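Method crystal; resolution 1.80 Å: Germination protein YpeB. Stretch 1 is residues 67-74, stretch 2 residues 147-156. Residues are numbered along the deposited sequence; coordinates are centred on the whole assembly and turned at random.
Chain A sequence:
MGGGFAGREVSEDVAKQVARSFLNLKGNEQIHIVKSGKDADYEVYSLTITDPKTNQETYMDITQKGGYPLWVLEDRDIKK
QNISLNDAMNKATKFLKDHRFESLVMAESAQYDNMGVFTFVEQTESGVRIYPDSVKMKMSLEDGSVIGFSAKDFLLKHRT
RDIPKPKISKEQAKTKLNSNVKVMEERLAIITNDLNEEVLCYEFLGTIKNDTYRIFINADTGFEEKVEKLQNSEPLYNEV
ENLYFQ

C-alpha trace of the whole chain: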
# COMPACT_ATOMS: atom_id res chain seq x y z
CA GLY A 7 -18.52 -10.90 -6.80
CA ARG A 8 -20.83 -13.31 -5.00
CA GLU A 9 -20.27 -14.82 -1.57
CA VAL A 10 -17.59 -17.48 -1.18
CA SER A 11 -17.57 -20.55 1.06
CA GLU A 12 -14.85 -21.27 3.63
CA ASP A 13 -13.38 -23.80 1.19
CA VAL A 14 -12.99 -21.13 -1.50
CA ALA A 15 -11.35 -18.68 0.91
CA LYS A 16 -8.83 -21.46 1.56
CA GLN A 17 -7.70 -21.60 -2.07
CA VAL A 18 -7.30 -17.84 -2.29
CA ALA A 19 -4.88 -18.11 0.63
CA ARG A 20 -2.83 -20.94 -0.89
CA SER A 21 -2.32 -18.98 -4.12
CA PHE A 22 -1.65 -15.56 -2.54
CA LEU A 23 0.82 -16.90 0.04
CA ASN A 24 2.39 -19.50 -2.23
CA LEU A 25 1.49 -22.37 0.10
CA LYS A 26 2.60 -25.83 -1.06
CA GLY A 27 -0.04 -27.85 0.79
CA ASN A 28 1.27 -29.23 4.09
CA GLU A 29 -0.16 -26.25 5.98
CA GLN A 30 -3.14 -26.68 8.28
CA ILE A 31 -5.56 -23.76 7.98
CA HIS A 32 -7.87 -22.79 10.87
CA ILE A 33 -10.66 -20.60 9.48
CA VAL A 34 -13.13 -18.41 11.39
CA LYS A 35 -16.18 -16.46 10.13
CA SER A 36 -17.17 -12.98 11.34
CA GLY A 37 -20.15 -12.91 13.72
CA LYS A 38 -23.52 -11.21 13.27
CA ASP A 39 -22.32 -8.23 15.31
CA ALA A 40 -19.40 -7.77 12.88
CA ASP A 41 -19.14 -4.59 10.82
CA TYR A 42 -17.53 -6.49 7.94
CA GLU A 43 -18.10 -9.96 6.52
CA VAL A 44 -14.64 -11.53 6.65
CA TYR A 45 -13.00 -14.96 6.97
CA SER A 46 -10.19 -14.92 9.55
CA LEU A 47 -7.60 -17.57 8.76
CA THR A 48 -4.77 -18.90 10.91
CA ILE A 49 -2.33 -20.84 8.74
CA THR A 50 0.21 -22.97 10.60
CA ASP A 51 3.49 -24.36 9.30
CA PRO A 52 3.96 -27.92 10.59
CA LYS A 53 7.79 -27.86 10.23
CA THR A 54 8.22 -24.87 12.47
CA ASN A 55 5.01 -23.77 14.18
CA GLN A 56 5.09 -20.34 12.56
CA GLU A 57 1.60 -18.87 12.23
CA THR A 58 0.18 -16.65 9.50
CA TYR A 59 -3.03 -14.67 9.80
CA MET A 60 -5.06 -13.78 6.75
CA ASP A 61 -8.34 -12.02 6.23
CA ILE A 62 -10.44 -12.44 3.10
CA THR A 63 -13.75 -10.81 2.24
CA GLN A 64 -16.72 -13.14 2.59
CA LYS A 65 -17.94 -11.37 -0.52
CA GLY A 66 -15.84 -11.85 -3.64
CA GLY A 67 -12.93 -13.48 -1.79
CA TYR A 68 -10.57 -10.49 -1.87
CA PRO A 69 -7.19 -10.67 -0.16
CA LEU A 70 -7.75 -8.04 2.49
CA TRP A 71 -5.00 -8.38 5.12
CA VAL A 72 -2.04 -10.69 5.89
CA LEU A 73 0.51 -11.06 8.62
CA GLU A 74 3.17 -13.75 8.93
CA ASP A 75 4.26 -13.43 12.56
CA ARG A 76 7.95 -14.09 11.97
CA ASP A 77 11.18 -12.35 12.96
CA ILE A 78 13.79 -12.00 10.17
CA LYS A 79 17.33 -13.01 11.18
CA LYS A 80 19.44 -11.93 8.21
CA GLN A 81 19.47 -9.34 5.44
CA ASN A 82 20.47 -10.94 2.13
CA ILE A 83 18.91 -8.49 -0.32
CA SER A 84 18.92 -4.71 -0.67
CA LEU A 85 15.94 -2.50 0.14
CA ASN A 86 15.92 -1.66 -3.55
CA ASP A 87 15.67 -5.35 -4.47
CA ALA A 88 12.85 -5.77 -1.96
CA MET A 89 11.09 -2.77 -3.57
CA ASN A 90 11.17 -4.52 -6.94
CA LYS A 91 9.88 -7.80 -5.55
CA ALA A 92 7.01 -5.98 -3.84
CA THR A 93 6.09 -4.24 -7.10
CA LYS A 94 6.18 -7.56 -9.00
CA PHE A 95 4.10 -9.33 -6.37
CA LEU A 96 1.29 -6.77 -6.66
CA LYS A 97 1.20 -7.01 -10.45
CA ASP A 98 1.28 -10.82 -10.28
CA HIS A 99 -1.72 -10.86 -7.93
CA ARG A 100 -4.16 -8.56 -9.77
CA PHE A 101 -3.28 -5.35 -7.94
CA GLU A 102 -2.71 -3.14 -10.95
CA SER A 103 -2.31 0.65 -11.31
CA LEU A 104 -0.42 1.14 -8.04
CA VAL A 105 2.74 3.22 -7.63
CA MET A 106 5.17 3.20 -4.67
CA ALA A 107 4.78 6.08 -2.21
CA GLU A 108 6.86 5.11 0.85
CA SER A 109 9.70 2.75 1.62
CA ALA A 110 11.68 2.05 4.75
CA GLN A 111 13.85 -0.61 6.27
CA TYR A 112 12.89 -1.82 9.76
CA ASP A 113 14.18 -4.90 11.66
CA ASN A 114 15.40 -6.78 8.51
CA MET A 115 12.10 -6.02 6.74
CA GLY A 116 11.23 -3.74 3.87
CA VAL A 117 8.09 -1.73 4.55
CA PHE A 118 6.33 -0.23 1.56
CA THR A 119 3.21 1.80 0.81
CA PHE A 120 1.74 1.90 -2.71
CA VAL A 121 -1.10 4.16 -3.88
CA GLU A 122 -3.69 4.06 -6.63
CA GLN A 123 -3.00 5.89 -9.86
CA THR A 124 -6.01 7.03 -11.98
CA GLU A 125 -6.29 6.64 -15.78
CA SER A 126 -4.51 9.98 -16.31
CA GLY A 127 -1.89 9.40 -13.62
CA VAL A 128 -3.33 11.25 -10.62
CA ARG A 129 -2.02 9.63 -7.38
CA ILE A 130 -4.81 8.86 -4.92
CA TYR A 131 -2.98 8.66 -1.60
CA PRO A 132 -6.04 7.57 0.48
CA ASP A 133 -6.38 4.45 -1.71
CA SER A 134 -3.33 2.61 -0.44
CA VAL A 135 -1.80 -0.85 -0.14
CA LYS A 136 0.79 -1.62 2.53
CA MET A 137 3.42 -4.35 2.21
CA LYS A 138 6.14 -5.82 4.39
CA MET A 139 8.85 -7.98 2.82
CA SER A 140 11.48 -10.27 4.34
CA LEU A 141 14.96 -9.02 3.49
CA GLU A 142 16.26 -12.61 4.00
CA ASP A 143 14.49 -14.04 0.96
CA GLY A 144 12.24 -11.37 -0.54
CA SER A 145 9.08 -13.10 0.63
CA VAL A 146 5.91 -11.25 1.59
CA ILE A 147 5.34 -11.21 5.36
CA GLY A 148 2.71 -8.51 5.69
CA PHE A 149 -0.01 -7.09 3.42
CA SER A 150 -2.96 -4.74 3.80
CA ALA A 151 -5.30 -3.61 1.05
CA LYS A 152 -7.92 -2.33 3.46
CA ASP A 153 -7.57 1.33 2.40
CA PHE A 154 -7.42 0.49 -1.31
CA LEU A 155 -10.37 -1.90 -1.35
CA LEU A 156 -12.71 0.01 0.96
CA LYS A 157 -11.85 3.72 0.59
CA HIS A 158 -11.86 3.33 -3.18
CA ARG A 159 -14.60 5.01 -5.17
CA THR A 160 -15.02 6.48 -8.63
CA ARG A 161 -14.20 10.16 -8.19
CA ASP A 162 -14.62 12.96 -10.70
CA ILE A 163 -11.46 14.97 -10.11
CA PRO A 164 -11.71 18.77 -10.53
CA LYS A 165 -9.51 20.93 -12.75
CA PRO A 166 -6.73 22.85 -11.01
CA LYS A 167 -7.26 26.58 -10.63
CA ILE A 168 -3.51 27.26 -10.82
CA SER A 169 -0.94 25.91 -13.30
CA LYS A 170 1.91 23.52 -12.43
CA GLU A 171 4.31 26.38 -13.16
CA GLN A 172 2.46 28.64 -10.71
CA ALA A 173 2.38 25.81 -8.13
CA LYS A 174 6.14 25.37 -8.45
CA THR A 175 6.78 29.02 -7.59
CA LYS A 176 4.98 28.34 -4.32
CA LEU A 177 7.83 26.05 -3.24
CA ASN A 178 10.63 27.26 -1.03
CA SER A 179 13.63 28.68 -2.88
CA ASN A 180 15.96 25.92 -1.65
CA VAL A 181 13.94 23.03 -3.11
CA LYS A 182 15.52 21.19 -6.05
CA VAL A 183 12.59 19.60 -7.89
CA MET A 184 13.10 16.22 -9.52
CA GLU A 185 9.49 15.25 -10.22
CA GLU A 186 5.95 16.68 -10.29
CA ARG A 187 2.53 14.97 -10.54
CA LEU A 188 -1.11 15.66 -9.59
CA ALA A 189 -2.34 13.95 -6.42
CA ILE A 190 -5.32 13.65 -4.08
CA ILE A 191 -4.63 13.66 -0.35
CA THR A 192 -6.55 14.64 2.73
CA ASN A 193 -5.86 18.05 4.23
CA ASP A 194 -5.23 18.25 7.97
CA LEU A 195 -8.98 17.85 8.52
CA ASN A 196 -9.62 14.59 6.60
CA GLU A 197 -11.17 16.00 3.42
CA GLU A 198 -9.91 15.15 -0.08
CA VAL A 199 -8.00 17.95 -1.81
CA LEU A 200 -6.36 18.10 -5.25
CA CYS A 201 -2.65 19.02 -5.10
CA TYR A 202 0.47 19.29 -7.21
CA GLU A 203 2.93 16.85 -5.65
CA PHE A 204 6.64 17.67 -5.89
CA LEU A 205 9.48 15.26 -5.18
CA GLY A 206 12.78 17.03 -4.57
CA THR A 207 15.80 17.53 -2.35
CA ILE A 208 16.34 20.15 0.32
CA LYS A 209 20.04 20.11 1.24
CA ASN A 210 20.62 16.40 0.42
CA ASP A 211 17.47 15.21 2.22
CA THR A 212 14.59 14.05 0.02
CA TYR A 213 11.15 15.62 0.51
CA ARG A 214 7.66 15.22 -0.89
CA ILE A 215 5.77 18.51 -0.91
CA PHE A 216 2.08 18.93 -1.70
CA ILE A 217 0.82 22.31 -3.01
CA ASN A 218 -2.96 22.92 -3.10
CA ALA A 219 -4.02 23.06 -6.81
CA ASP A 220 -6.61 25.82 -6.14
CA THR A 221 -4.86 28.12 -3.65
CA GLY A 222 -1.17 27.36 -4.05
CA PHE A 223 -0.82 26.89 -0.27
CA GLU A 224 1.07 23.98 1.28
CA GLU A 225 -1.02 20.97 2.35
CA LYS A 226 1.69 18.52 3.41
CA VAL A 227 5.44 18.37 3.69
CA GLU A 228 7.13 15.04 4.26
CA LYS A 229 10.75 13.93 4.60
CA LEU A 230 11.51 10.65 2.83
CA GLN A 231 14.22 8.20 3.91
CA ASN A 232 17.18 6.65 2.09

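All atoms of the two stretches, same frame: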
# COMPACT_ATOMS: atom_id res chain seq x y z
N GLY A 67 -14.20 -12.86 -2.15
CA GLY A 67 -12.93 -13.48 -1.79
C GLY A 67 -11.69 -12.65 -2.11
O GLY A 67 -10.76 -13.14 -2.75
N TYR A 68 -11.68 -11.41 -1.64
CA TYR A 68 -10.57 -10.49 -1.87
C TYR A 68 -9.52 -10.61 -0.79
O TYR A 68 -9.85 -10.62 0.39
CB TYR A 68 -11.08 -9.05 -1.90
CG TYR A 68 -11.42 -8.54 -3.28
CD1 TYR A 68 -10.44 -8.02 -4.11
CD2 TYR A 68 -12.73 -8.57 -3.74
CE1 TYR A 68 -10.75 -7.55 -5.37
CE2 TYR A 68 -13.06 -8.09 -5.00
CZ TYR A 68 -12.07 -7.59 -5.81
OH TYR A 68 -12.39 -7.12 -7.06
N PRO A 69 -8.23 -10.69 -1.18
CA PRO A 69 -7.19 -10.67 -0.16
C PRO A 69 -7.21 -9.32 0.52
O PRO A 69 -6.91 -8.31 -0.12
CB PRO A 69 -5.89 -10.87 -0.94
CG PRO A 69 -6.30 -11.30 -2.31
CD PRO A 69 -7.66 -10.73 -2.54
N LEU A 70 -7.59 -9.30 1.78
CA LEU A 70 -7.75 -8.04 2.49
C LEU A 70 -6.54 -7.68 3.34
O LEU A 70 -6.05 -6.55 3.30
CB LEU A 70 -9.00 -8.12 3.37
CG LEU A 70 -9.48 -6.82 3.99
CD1 LEU A 70 -9.93 -5.84 2.91
CD2 LEU A 70 -10.60 -7.13 4.97
N TRP A 71 -6.05 -8.64 4.13
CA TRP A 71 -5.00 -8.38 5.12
C TRP A 71 -4.23 -9.67 5.40
O TRP A 71 -4.82 -10.76 5.41
CB TRP A 71 -5.62 -7.81 6.41
CG TRP A 71 -4.62 -7.40 7.46
CD1 TRP A 71 -3.99 -6.19 7.58
CD2 TRP A 71 -4.17 -8.19 8.57
NE1 TRP A 71 -3.16 -6.19 8.68
CE2 TRP A 71 -3.26 -7.40 9.31
CE3 TRP A 71 -4.44 -9.49 9.01
CZ2 TRP A 71 -2.61 -7.88 10.45
CZ3 TRP A 71 -3.80 -9.96 10.15
CH2 TRP A 71 -2.90 -9.15 10.86
N VAL A 72 -2.92 -9.55 5.59
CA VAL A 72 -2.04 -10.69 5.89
C VAL A 72 -0.98 -10.31 6.90
O VAL A 72 -0.43 -9.21 6.88
CB VAL A 72 -1.32 -11.23 4.61
CG1 VAL A 72 -0.23 -12.26 4.99
CG2 VAL A 72 -2.30 -11.83 3.63
N LEU A 73 -0.68 -11.23 7.81
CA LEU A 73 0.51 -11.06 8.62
C LEU A 73 1.12 -12.41 8.95
O LEU A 73 0.45 -13.28 9.50
CB LEU A 73 0.19 -10.32 9.91
CG LEU A 73 1.45 -10.08 10.74
CD1 LEU A 73 2.49 -9.37 9.88
CD2 LEU A 73 1.15 -9.29 12.00
N GLU A 74 2.38 -12.59 8.54
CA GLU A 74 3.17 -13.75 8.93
C GLU A 74 3.97 -13.32 10.14
O GLU A 74 4.87 -12.49 10.01
CB GLU A 74 4.10 -14.22 7.81
CG GLU A 74 3.41 -14.53 6.49
CD GLU A 74 4.35 -15.20 5.48
OE1 GLU A 74 5.44 -15.65 5.89
OE2 GLU A 74 3.98 -15.26 4.29
N ILE A 147 5.69 -10.84 3.99
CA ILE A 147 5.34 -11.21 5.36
C ILE A 147 4.22 -10.36 5.96
O ILE A 147 3.73 -10.66 7.04
CB ILE A 147 6.57 -11.13 6.26
CG1 ILE A 147 7.14 -9.72 6.30
CG2 ILE A 147 7.63 -12.12 5.78
CD1 ILE A 147 8.53 -9.67 6.97
N GLY A 148 3.83 -9.31 5.26
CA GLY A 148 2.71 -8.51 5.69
C GLY A 148 2.08 -7.86 4.47
O GLY A 148 2.77 -7.59 3.49
N PHE A 149 0.76 -7.66 4.53
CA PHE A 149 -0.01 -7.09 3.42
C PHE A 149 -1.30 -6.47 3.95
O PHE A 149 -1.97 -7.06 4.80
CB PHE A 149 -0.31 -8.16 2.36
CG PHE A 149 -1.21 -7.71 1.24
CD1 PHE A 149 -0.69 -7.06 0.13
CD2 PHE A 149 -2.58 -7.99 1.27
CE1 PHE A 149 -1.52 -6.65 -0.91
CE2 PHE A 149 -3.41 -7.58 0.23
CZ PHE A 149 -2.87 -6.92 -0.87
N SER A 150 -1.67 -5.29 3.45
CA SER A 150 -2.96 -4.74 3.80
C SER A 150 -3.51 -3.94 2.63
O SER A 150 -2.91 -2.96 2.22
CB SER A 150 -2.87 -3.85 5.02
OG SER A 150 -4.10 -3.16 5.19
N ALA A 151 -4.64 -4.38 2.10
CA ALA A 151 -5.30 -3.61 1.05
C ALA A 151 -6.60 -3.00 1.56
O ALA A 151 -7.52 -2.74 0.78
CB ALA A 151 -5.57 -4.49 -0.17
N LYS A 152 -6.68 -2.79 2.87
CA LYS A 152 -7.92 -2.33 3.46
C LYS A 152 -8.30 -0.94 2.94
O LYS A 152 -9.44 -0.71 2.54
CB LYS A 152 -7.81 -2.32 4.99
CG LYS A 152 -7.79 -3.73 5.59
CD LYS A 152 -7.58 -3.71 7.11
CE LYS A 152 -8.89 -3.48 7.84
NZ LYS A 152 -8.82 -3.94 9.26
N ASP A 153 -7.33 -0.02 2.90
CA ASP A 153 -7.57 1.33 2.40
C ASP A 153 -7.96 1.31 0.93
O ASP A 153 -8.94 1.93 0.53
CB ASP A 153 -6.34 2.21 2.60
CG ASP A 153 -6.07 2.53 4.07
OD1 ASP A 153 -7.05 2.57 4.84
OD2 ASP A 153 -4.90 2.74 4.44
N PHE A 154 -7.20 0.57 0.13
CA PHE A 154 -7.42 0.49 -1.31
C PHE A 154 -8.78 -0.09 -1.65
O PHE A 154 -9.48 0.43 -2.52
CB PHE A 154 -6.33 -0.36 -1.95
CG PHE A 154 -6.47 -0.52 -3.44
CD1 PHE A 154 -6.34 0.57 -4.28
CD2 PHE A 154 -6.68 -1.77 -4.00
CE1 PHE A 154 -6.45 0.42 -5.66
CE2 PHE A 154 -6.80 -1.93 -5.37
CZ PHE A 154 -6.68 -0.83 -6.20
N LEU A 155 -9.16 -1.17 -0.99
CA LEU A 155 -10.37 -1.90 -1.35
C LEU A 155 -11.64 -1.24 -0.82
O LEU A 155 -12.70 -1.37 -1.42
CB LEU A 155 -10.31 -3.35 -0.86
CG LEU A 155 -9.33 -4.30 -1.56
CD1 LEU A 155 -9.31 -5.65 -0.84
CD2 LEU A 155 -9.69 -4.49 -3.02
N LEU A 156 -11.53 -0.53 0.30
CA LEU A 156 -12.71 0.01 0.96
C LEU A 156 -12.88 1.52 0.78
O LEU A 156 -14.01 2.00 0.62
CB LEU A 156 -12.67 -0.33 2.45
CG LEU A 156 -12.63 -1.83 2.78
CD1 LEU A 156 -12.39 -2.06 4.26
CD2 LEU A 156 -13.91 -2.53 2.33

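This contact is an antiparallel strand pairing, held by four backbone hydrogen bonds, that runs on at one end into apolar packing between the start of strand 69-74 and the helix following its partner strand.

The ladder follows the usual antiparallel rule of alternation. Val72 and Phe149 form the hydrogen-bonded pair, with Val72 N donating to Phe149 O at 2.8 Å and Phe149 N to Val72 O at 3.1 Å. Two residues further along in either direction the pattern repeats with single bonds: Glu74 N to Ile147 O at 2.8 Å, and Ala151 N to Leu70 O at 2.9 Å. Between them sit the non-hydrogen-bonded pairs, where the backbones draw closer, Trp71 CA lying 4.4 Å from Ser150 CA. Here CA-H groups meet carbonyls, Trp71 CA at 3.3 Å from Phe149 O and Gly148 CA at 3.4 Å from Val72 O.

Side chains sort by face. Val72 and Phe149 share one, their CB atoms 3.9 Å apart; the Phe149 ring reaches along the strand so that its CE2 lies 3.6 Å from Pro69 O, which meets the ring edge. That carbonyl is buried by this contact without a polar partner in the model. Trp71, Ser150 and Leu73 occupy the other face, where Trp71 CD1 packs 3.6 Å from Ser150 CB. Gly148 offers no side chain there, and Leu73 CD1 bends back to within 3.4 Å of Ile147 O.

Ala151 marks the transition: it takes the last ladder bond through its N while its O accepts from Leu155 N at 2.9 Å, opening the helix. Leu155 points its CA-to-CB bond toward the first stretch, its CD1 3.8 Å from Leu70 CD1 and its CD2 3.8 Å from Tyr68 CD1. Leu70 starts away from stretch 2, yet its side chain returns, also bringing CG within 3.9 Å of Lys152 CG.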